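PDB 3BWZ: cellulosomal scaffoldin adaptor protein B, which is a cellulosomal scaffoldin whose type II cohesin module, the part present here, probably binds a dockerin and so joins components of the cellulosome. Local coordinates for residues 58-63 against 78-84; 140-145 against 156-160; 34-38 against 93-98. One frame throughout, in Å; residues are numbered along the deposited sequence. Where two conformers were deposited one is given.

Overall arrangement
The module is the β-sandwich of a type II cohesin, and strands 77-83, 88-94, 34-42 and 143-147 follow one another across one sheet. Interaction 3 is its buried strand-to-strand pairing, held by backbone hydrogen bonds. Interaction 1 lies at the surface on strand 77-83, where a loop is held by the side-chain amide and backbone N of one asparagine, with bridging waters; it meets interaction 3 where M63 and Q78 pack on K93. Interaction 2, partly buried, uses tyrosine and valine side chains to tie the turn and strand start of 140-145 to 156-160. It touches interaction 3 through V144 and L145 and lies about 11 Å from interaction 1 at the nearest atoms.

Interaction 1: residues 58-63 against 78-84; sequences YTKSTM and QVADNDL
Y58, within the loop between strands 48-51 and 65-66, is extended (phi/psi -59/143, chi1 m), its O 3.3 Å from CD1 of L84. A type I β-turn runs from T59 to T62, with K60 at -64/-11 and S61 at -120/-1. T59 OG1 accepts from S61 N at 3.0 Å, an ST turn, and T59 N donates to T62 OG1 at 2.8 Å; the turn bond from T62 N to T59 O is weak at 3.4 Å. The side-chain amide of N82 (chi1 m) clamps the turn: its ND2 donates to T59 O and to T62 O, both at 3.0 Å. K60 O, in register, accepts from N82 N at 2.9 Å. Water 2 joins S61 O (2.8 Å) to A80 N (3.0 Å), and water 3 joins T62 O to N82 OD1, both at 2.9 Å. M63 (chi1 t, chi2 p) brings SD to 4.1 Å from CB of A80. Such a type I turn carrying an ST turn docks on strand 77-83 through the side chain and backbone N of N82. That strand pairs antiparallel with strand 88-94, where A80 and N82 reach F91 and L89; Y58 and T62 pack on T52.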
loop_
_atom_site.group_PDB
_atom_site.type_symbol
_atom_site.label_atom_id
_atom_site.label_comp_id
_atom_site.label_asym_id
_atom_site.label_seq_id
_atom_site.Cartn_x
_atom_site.Cartn_y
_atom_site.Cartn_z
ATOM N N TYR A 58 0.671 2.862 -14.436
ATOM C CA TYR A 58 1.106 1.505 -14.098
ATOM C C TYR A 58 0.713 0.570 -15.212
ATOM O O TYR A 58 -0.380 0.692 -15.762
ATOM C CB TYR A 58 0.408 0.978 -12.846
ATOM C CG TYR A 58 0.924 1.452 -11.505
ATOM C CD1 TYR A 58 1.568 2.676 -11.339
ATOM C CD2 TYR A 58 0.727 0.670 -10.371
ATOM C CE1 TYR A 58 1.998 3.098 -10.095
ATOM C CE2 TYR A 58 1.155 1.088 -9.132
ATOM C CZ TYR A 58 1.768 2.307 -8.987
ATOM O OH TYR A 58 2.158 2.721 -7.719
ATOM N N THR A 59 1.589 -0.407 -15.472
ATOM C CA THR A 59 1.259 -1.582 -16.267
ATOM C C THR A 59 0.824 -2.703 -15.311
ATOM O O THR A 59 0.742 -2.520 -14.106
ATOM C CB THR A 59 2.476 -2.073 -17.049
ATOM O OG1 THR A 59 3.382 -2.653 -16.105
ATOM C CG2 THR A 59 3.125 -0.940 -17.832
ATOM N N LYS A 60 0.594 -3.886 -15.866
ATOM C CA LYS A 60 0.273 -5.064 -15.083
ATOM C C LYS A 60 1.391 -5.506 -14.150
ATOM O O LYS A 60 1.160 -6.371 -13.333
ATOM C CB LYS A 60 -0.140 -6.211 -16.010
ATOM C CG LYS A 60 -1.433 -6.014 -16.779
ATOM C CD LYS A 60 -1.615 -7.157 -17.781
ATOM C CE LYS A 60 -2.513 -6.792 -18.925
ATOM N NZ LYS A 60 -2.354 -7.763 -20.037
ATOM N N SER A 61 2.590 -4.955 -14.284
ATOM C CA SER A 61 3.734 -5.351 -13.454
ATOM C C SER A 61 4.352 -4.235 -12.617
ATOM O O SER A 61 5.287 -4.490 -11.886
ATOM C CB SER A 61 4.828 -5.991 -14.323
ATOM O OG SER A 61 5.332 -5.108 -15.307
ATOM N N THR A 62 3.837 -3.009 -12.713
ATOM C CA THR A 62 4.471 -1.897 -12.029
ATOM C C THR A 62 4.335 -2.014 -10.508
ATOM O O THR A 62 3.257 -2.247 -9.978
ATOM C CB THR A 62 3.866 -0.561 -12.464
ATOM O OG1 THR A 62 3.892 -0.464 -13.900
ATOM C CG2 THR A 62 4.533 0.623 -11.822
ATOM N N MET A 63 5.457 -1.810 -9.838
ATOM C CA MET A 63 5.514 -1.783 -8.404
ATOM C C MET A 63 5.128 -0.382 -7.872
ATOM O O MET A 63 5.442 0.619 -8.489
ATOM C CB MET A 63 6.944 -2.155 -8.023
ATOM C CG MET A 63 7.191 -2.411 -6.591
ATOM S SD MET A 63 6.497 -3.993 -6.101
ATOM C CE MET A 63 6.553 -3.807 -4.318
ATOM N N GLN A 78 10.929 -7.302 -4.619
ATOM C CA GLN A 78 9.732 -6.542 -4.978
ATOM C C GLN A 78 9.110 -7.155 -6.205
ATOM O O GLN A 78 9.802 -7.350 -7.211
ATOM C CB GLN A 78 10.113 -5.099 -5.368
ATOM C CG GLN A 78 10.736 -4.294 -4.306
ATOM C CD GLN A 78 10.611 -2.857 -4.606
ATOM O OE1 GLN A 78 9.672 -2.219 -4.138
ATOM N NE2 GLN A 78 11.530 -2.318 -5.400
ATOM N N VAL A 79 7.822 -7.466 -6.143
ATOM C CA VAL A 79 7.106 -7.922 -7.311
ATOM C C VAL A 79 5.665 -7.481 -7.202
ATOM O O VAL A 79 5.114 -7.383 -6.098
ATOM C CB VAL A 79 7.234 -9.430 -7.530
ATOM C CG1 VAL A 79 6.554 -10.173 -6.476
ATOM C CG2 VAL A 79 6.735 -9.820 -8.915
ATOM N N ALA A 80 5.063 -7.220 -8.346
ATOM C CA ALA A 80 3.679 -6.798 -8.433
ATOM C C ALA A 80 2.971 -7.490 -9.565
ATOM O O ALA A 80 3.559 -7.748 -10.614
ATOM C CB ALA A 80 3.565 -5.268 -8.608
ATOM N N ASP A 81 1.683 -7.721 -9.366
ATOM C CA ASP A 81 0.785 -8.157 -10.431
ATOM C C ASP A 81 -0.513 -7.378 -10.270
ATOM O O ASP A 81 -1.167 -7.447 -9.229
ATOM C CB ASP A 81 0.525 -9.659 -10.398
ATOM C CG ASP A 81 -0.295 -10.113 -11.579
ATOM O OD1 ASP A 81 0.138 -9.881 -12.722
ATOM O OD2 ASP A 81 -1.385 -10.650 -11.394
ATOM N N ASN A 82 -0.843 -6.598 -11.299
ATOM C CA ASN A 82 -1.961 -5.696 -11.245
ATOM C C ASN A 82 -2.979 -6.055 -12.313
ATOM O O ASN A 82 -2.613 -6.337 -13.447
ATOM C CB ASN A 82 -1.475 -4.271 -11.496
ATOM C CG ASN A 82 -0.307 -3.890 -10.616
ATOM O OD1 ASN A 82 -0.321 -4.170 -9.415
ATOM N ND2 ASN A 82 0.710 -3.221 -11.204
ATOM N N ASP A 83 -4.248 -6.018 -11.948
ATOM C CA ASP A 83 -5.347 -6.155 -12.900
ATOM C C ASP A 83 -5.960 -4.773 -13.046
ATOM O O ASP A 83 -6.714 -4.318 -12.184
ATOM C CB ASP A 83 -6.362 -7.177 -12.420
ATOM C CG ASP A 83 -7.455 -7.427 -13.425
ATOM O OD1 ASP A 83 -7.775 -6.523 -14.226
ATOM O OD2 ASP A 83 -8.034 -8.524 -13.401
ATOM N N LEU A 84 -5.564 -4.088 -14.101
ATOM C CA LEU A 84 -5.961 -2.707 -14.319
ATOM C C LEU A 84 -7.410 -2.572 -14.774
ATOM O O LEU A 84 -7.990 -1.517 -14.633
ATOM C CB LEU A 84 -5.028 -2.049 -15.317
ATOM C CG LEU A 84 -3.558 -2.087 -14.944
ATOM C CD1 LEU A 84 -2.745 -1.569 -16.113
ATOM C CD2 LEU A 84 -3.254 -1.294 -13.657
HETATM O O HOH W 1 1.804 -9.154 -14.749
HETATM O O HOH W 2 6.674 -6.692 -10.832
HETATM O O HOH W 3 1.248 -2.359 -7.863
#

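Interaction 2: residues 140-145 against 156-160; sequences IDGTVL and GYSVI
In this contact within the cohesin β-sandwich a tight turn packs by side chains against the start of another strand. Residues 140-143 form a type I' β-turn that leads into strand 143-147, with D141 (48/51) and G142 (80/11) at its corners; at the latter angles a CB would jam against the preceding carbonyl. I140 N donates to T143 O at 2.8 Å and T143 N to I140 O at 3.0 Å. Residues 143-145 and 157-160 are extended but form no backbone ladder: the closest CA atoms, of D141 and V159, are 6.9 Å apart. Y157 (chi1 p, chi2 93°) lays its ring over L145, whose CD1 stands 3.6 Å from the ring centroid and 10° off the normal, a CH-pi contact. I140 CD1 lies 4.1 Å from Y157 CE2. V159 (chi1 t) places CG2 4.2 Å from I140 CG2 and CG1 4.0 Å from D141 CB; T143 and V159 also touch F130. Water 4 links D141 OD2 (2.6 Å) to V159 O (2.8 Å). At the ring edge Y157 OH, modelled with less certainty, donates to T143 OG1 at 2.8 Å; T143 OG1 in turn donates to I140 O at 2.7 Å.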
loop_
_atom_site.group_PDB
_atom_site.type_symbol
_atom_site.label_atom_id
_atom_site.label_comp_id
_atom_site.label_asym_id
_atom_site.label_seq_id
_atom_site.Cartn_x
_atom_site.Cartn_y
_atom_site.Cartn_z
ATOM N N ILE A 140 -5.003 -10.769 6.209
ATOM C CA ILE A 140 -5.908 -10.132 7.166
ATOM C C ILE A 140 -6.377 -8.856 6.481
ATOM O O ILE A 140 -5.601 -7.889 6.352
ATOM C CB ILE A 140 -5.219 -9.850 8.507
ATOM C CG1 ILE A 140 -4.765 -11.164 9.171
ATOM C CG2 ILE A 140 -6.124 -9.046 9.422
ATOM C CD1 ILE A 140 -3.893 -10.962 10.398
ATOM N N ASP A 141 -7.591 -8.870 5.961
ATOM C CA ASP A 141 -8.130 -7.746 5.203
ATOM C C ASP A 141 -7.149 -7.281 4.181
ATOM O O ASP A 141 -6.849 -6.088 4.049
ATOM C CB ASP A 141 -8.557 -6.602 6.092
ATOM C CG ASP A 141 -9.762 -6.964 6.948
ATOM O OD1 ASP A 141 -10.379 -8.043 6.754
ATOM O OD2 ASP A 141 -10.063 -6.182 7.859
ATOM N N GLY A 142 -6.655 -8.231 3.410
ATOM C CA GLY A 142 -5.786 -7.897 2.295
ATOM C C GLY A 142 -4.349 -7.621 2.631
ATOM O O GLY A 142 -3.607 -7.190 1.756
ATOM N N THR A 143 -3.941 -7.914 3.866
ATOM C CA THR A 143 -2.588 -7.622 4.326
ATOM C C THR A 143 -1.893 -8.863 4.876
ATOM O O THR A 143 -2.477 -9.623 5.631
ATOM C CB THR A 143 -2.569 -6.481 5.385
ATOM O OG1 THR A 143 -3.039 -6.944 6.653
ATOM C CG2 THR A 143 -3.378 -5.268 4.931
ATOM N N VAL A 144 -0.612 -8.999 4.529
ATOM C CA VAL A 144 0.255 -9.983 5.143
ATOM C C VAL A 144 1.504 -9.216 5.556
ATOM O O VAL A 144 2.166 -8.620 4.691
ATOM C CB VAL A 144 0.628 -11.142 4.207
ATOM C CG1 VAL A 144 1.525 -12.115 4.936
ATOM C CG2 VAL A 144 -0.595 -11.839 3.729
ATOM N N LEU A 145 1.808 -9.209 6.853
ATOM C CA LEU A 145 3.011 -8.563 7.361
ATOM C C LEU A 145 3.969 -9.622 7.860
ATOM O O LEU A 145 3.529 -10.613 8.444
ATOM C CB LEU A 145 2.648 -7.594 8.491
ATOM C CG LEU A 145 1.516 -6.599 8.225
ATOM C CD1 LEU A 145 1.340 -5.686 9.446
ATOM C CD2 LEU A 145 1.708 -5.818 6.930
ATOM N N GLY A 156 -2.762 -9.004 16.125
ATOM C CA GLY A 156 -2.414 -7.858 16.923
ATOM C C GLY A 156 -2.288 -6.513 16.233
ATOM O O GLY A 156 -1.666 -5.617 16.815
ATOM N N TYR A 157 -2.822 -6.357 15.010
ATOM C CA TYR A 157 -2.808 -5.052 14.353
ATOM C C TYR A 157 -4.129 -4.735 13.681
ATOM O O TYR A 157 -4.861 -5.628 13.212
ATOM C CB TYR A 157 -1.632 -4.958 13.368
ATOM C CG TYR A 157 -1.697 -5.872 12.156
ATOM C CD1 TYR A 157 -2.253 -5.421 10.972
ATOM C CD2 TYR A 157 -1.180 -7.159 12.177
ATOM C CE1 TYR A 157 -2.301 -6.209 9.844
ATOM C CE2 TYR A 157 -1.238 -7.959 11.041
ATOM C CZ TYR A 157 -1.786 -7.488 9.873
ATOM O OH TYR A 157 -1.819 -8.273 8.760
ATOM N N SER A 158 -4.453 -3.440 13.656
ATOM C CA SER A 158 -5.627 -2.999 12.930
ATOM C C SER A 158 -5.275 -2.721 11.476
ATOM O O SER A 158 -4.123 -2.407 11.139
ATOM C CB SER A 158 -6.192 -1.752 13.582
ATOM O OG SER A 158 -5.189 -0.762 13.617
ATOM N N VAL A 159 -6.285 -2.827 10.629
ATOM C CA VAL A 159 -6.169 -2.530 9.214
ATOM C C VAL A 159 -7.155 -1.407 8.923
ATOM O O VAL A 159 -8.377 -1.633 8.904
ATOM C CB VAL A 159 -6.419 -3.780 8.343
ATOM C CG1 VAL A 159 -6.262 -3.415 6.882
ATOM C CG2 VAL A 159 -5.474 -4.905 8.731
ATOM N N ILE A 160 -6.621 -0.189 8.792
ATOM C CA ILE A 160 -7.431 1.015 8.729
ATOM C C ILE A 160 -7.599 1.395 7.243
ATOM O O ILE A 160 -6.683 1.883 6.588
ATOM C CB ILE A 160 -6.791 2.175 9.560
ATOM C CG1 ILE A 160 -6.492 1.746 11.002
ATOM C CG2 ILE A 160 -7.646 3.432 9.510
ATOM C CD1 ILE A 160 -5.566 2.692 11.731
HETATM O O HOH W 4 -9.821 -3.601 7.445
#

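Interaction 3: residues 34-38 against 93-98; sequences FSGCQ and KAYVSL
Backbone pairing dominates this contact between strands 34-42 and 88-94, which run antiparallel. C37 and K93 form a hydrogen-bonded pair, CA atoms 5.6 Å apart, with C37 N to K93 O and K93 N to C37 O both at 2.9 Å. G36 and A94 follow as a non-hydrogen-bonded pair with CA atoms only 3.8 Å apart. Past the end of strand 88-94 the ladder gains one more bond, Y95 N to S35 O at 3.0 Å, and A94 CA makes a CH···O contact with the same oxygen at 3.6 Å.

Steric fit sets the closeness. S35 (-132/-2) leads into G36 at 160/174, where a CB would clash with A94 CB and K93 O. Apolar packing is slight: S35 CB meets CD2 of L98 (chi1 m, chi2 t) at 3.7 Å, as the chain turns through S97 into helix 98-104, the helix characteristic of type II cohesins.

The polar ends of the side chains find their partners mostly beyond the two segments. Water 5 bridges S35 OG and Y95 O, 2.8 Å from each, and S35 OG also bonds D147. K93, fully extended, reaches V113 O; Y95 OH bonds E108 and S72, while its ring stacks edge-to-face on Y101 and F74.

The main chain thus supplies the bonds between the two segments, and their side chains tie the pair to the helix and surrounding strands and loops.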
loop_
_atom_site.group_PDB
_atom_site.type_symbol
_atom_site.label_atom_id
_atom_site.label_comp_id
_atom_site.label_asym_id
_atom_site.label_seq_id
_atom_site.Cartn_x
_atom_site.Cartn_y
_atom_site.Cartn_z
ATOM N N PHE A 34 9.144 -5.648 12.000
ATOM C CA PHE A 34 8.661 -5.681 10.636
ATOM C C PHE A 34 9.788 -5.831 9.620
ATOM O O PHE A 34 10.767 -5.108 9.689
ATOM C CB PHE A 34 7.919 -4.373 10.361
ATOM C CG PHE A 34 7.404 -4.244 8.943
ATOM C CD1 PHE A 34 8.035 -3.430 8.020
ATOM C CD2 PHE A 34 6.282 -4.927 8.542
ATOM C CE1 PHE A 34 7.530 -3.298 6.752
ATOM C CE2 PHE A 34 5.780 -4.785 7.296
ATOM C CZ PHE A 34 6.417 -3.979 6.386
ATOM N N SER A 35 9.602 -6.700 8.623
ATOM C CA SER A 35 10.567 -6.876 7.555
ATOM C C SER A 35 10.001 -6.871 6.137
ATOM O O SER A 35 10.773 -6.977 5.201
ATOM C CB SER A 35 11.316 -8.180 7.718
ATOM O OG SER A 35 10.510 -9.280 7.292
ATOM N N GLY A 36 8.691 -6.747 5.974
ATOM C CA GLY A 36 8.118 -6.834 4.653
ATOM C C GLY A 36 6.648 -7.140 4.685
ATOM O O GLY A 36 6.077 -7.403 5.731
ATOM N N CYS A 37 6.039 -7.119 3.510
ATOM C CA CYS A 37 4.606 -7.311 3.417
ATOM C C CYS A 37 4.183 -7.776 2.038
ATOM O O CYS A 37 4.907 -7.579 1.065
ATOM C CB CYS A 37 3.845 -6.040 3.793
ATOM S SG CYS A 37 4.212 -4.597 2.772
ATOM N N GLN A 38 3.010 -8.373 1.968
ATOM C CA GLN A 38 2.270 -8.554 0.742
ATOM C C GLN A 38 0.909 -7.894 0.955
ATOM O O GLN A 38 0.257 -8.137 1.980
ATOM C CB GLN A 38 2.080 -10.025 0.363
ATOM C CG GLN A 38 1.272 -10.165 -0.899
ATOM C CD GLN A 38 1.028 -11.582 -1.376
ATOM O OE1 GLN A 38 1.281 -12.567 -0.655
ATOM N NE2 GLN A 38 0.476 -11.694 -2.566
ATOM N N LYS A 93 6.793 -6.696 -1.004
ATOM C CA LYS A 93 8.006 -5.935 -0.804
ATOM C C LYS A 93 8.581 -6.379 0.514
ATOM O O LYS A 93 7.950 -6.181 1.551
ATOM C CB LYS A 93 7.609 -4.437 -0.762
ATOM C CG LYS A 93 8.690 -3.442 -0.746
ATOM C CD LYS A 93 8.124 -2.028 -0.884
ATOM C CE LYS A 93 9.222 -1.051 -0.927
ATOM N NZ LYS A 93 8.672 0.285 -1.151
ATOM N N ALA A 94 9.767 -6.977 0.492
ATOM C CA ALA A 94 10.300 -7.590 1.697
ATOM C C ALA A 94 11.804 -7.730 1.645
ATOM O O ALA A 94 12.385 -8.046 0.612
ATOM C CB ALA A 94 9.636 -8.951 1.949
ATOM N N TYR A 95 12.433 -7.522 2.781
ATOM C CA TYR A 95 13.848 -7.817 2.904
ATOM C C TYR A 95 14.112 -9.321 2.866
ATOM O O TYR A 95 13.374 -10.099 3.447
ATOM C CB TYR A 95 14.399 -7.250 4.195
ATOM C CG TYR A 95 14.435 -5.732 4.305
ATOM C CD1 TYR A 95 14.262 -5.118 5.537
ATOM C CD2 TYR A 95 14.729 -4.906 3.216
ATOM C CE1 TYR A 95 14.378 -3.744 5.680
ATOM C CE2 TYR A 95 14.835 -3.549 3.366
ATOM C CZ TYR A 95 14.660 -2.977 4.588
ATOM O OH TYR A 95 14.777 -1.607 4.683
ATOM N N VAL A 96 15.197 -9.725 2.194
ATOM C CA VAL A 96 15.606 -11.112 2.114
ATOM C C VAL A 96 16.779 -11.414 3.041
ATOM O O VAL A 96 16.856 -12.501 3.599
ATOM C CB VAL A 96 15.934 -11.500 0.646
ATOM C CG1 VAL A 96 16.492 -12.920 0.537
ATOM C CG2 VAL A 96 14.690 -11.326 -0.219
ATOM N N SER A 97 17.682 -10.451 3.216
ATOM C CA SER A 97 18.880 -10.653 4.042
ATOM C C SER A 97 18.542 -10.411 5.497
ATOM O O SER A 97 18.977 -9.423 6.125
ATOM C CB SER A 97 19.993 -9.733 3.572
ATOM O OG SER A 97 20.362 -10.027 2.246
ATOM N N LEU A 98 17.750 -11.327 6.050
ATOM C CA LEU A 98 17.168 -11.120 7.376
ATOM C C LEU A 98 18.153 -11.263 8.519
ATOM O O LEU A 98 18.021 -10.575 9.521
ATOM C CB LEU A 98 15.957 -12.026 7.573
ATOM C CG LEU A 98 14.767 -11.727 6.654
ATOM C CD1 LEU A 98 13.642 -12.716 6.895
ATOM C CD2 LEU A 98 14.257 -10.292 6.846
HETATM O O HOH W 5 10.931 -10.481 4.792
#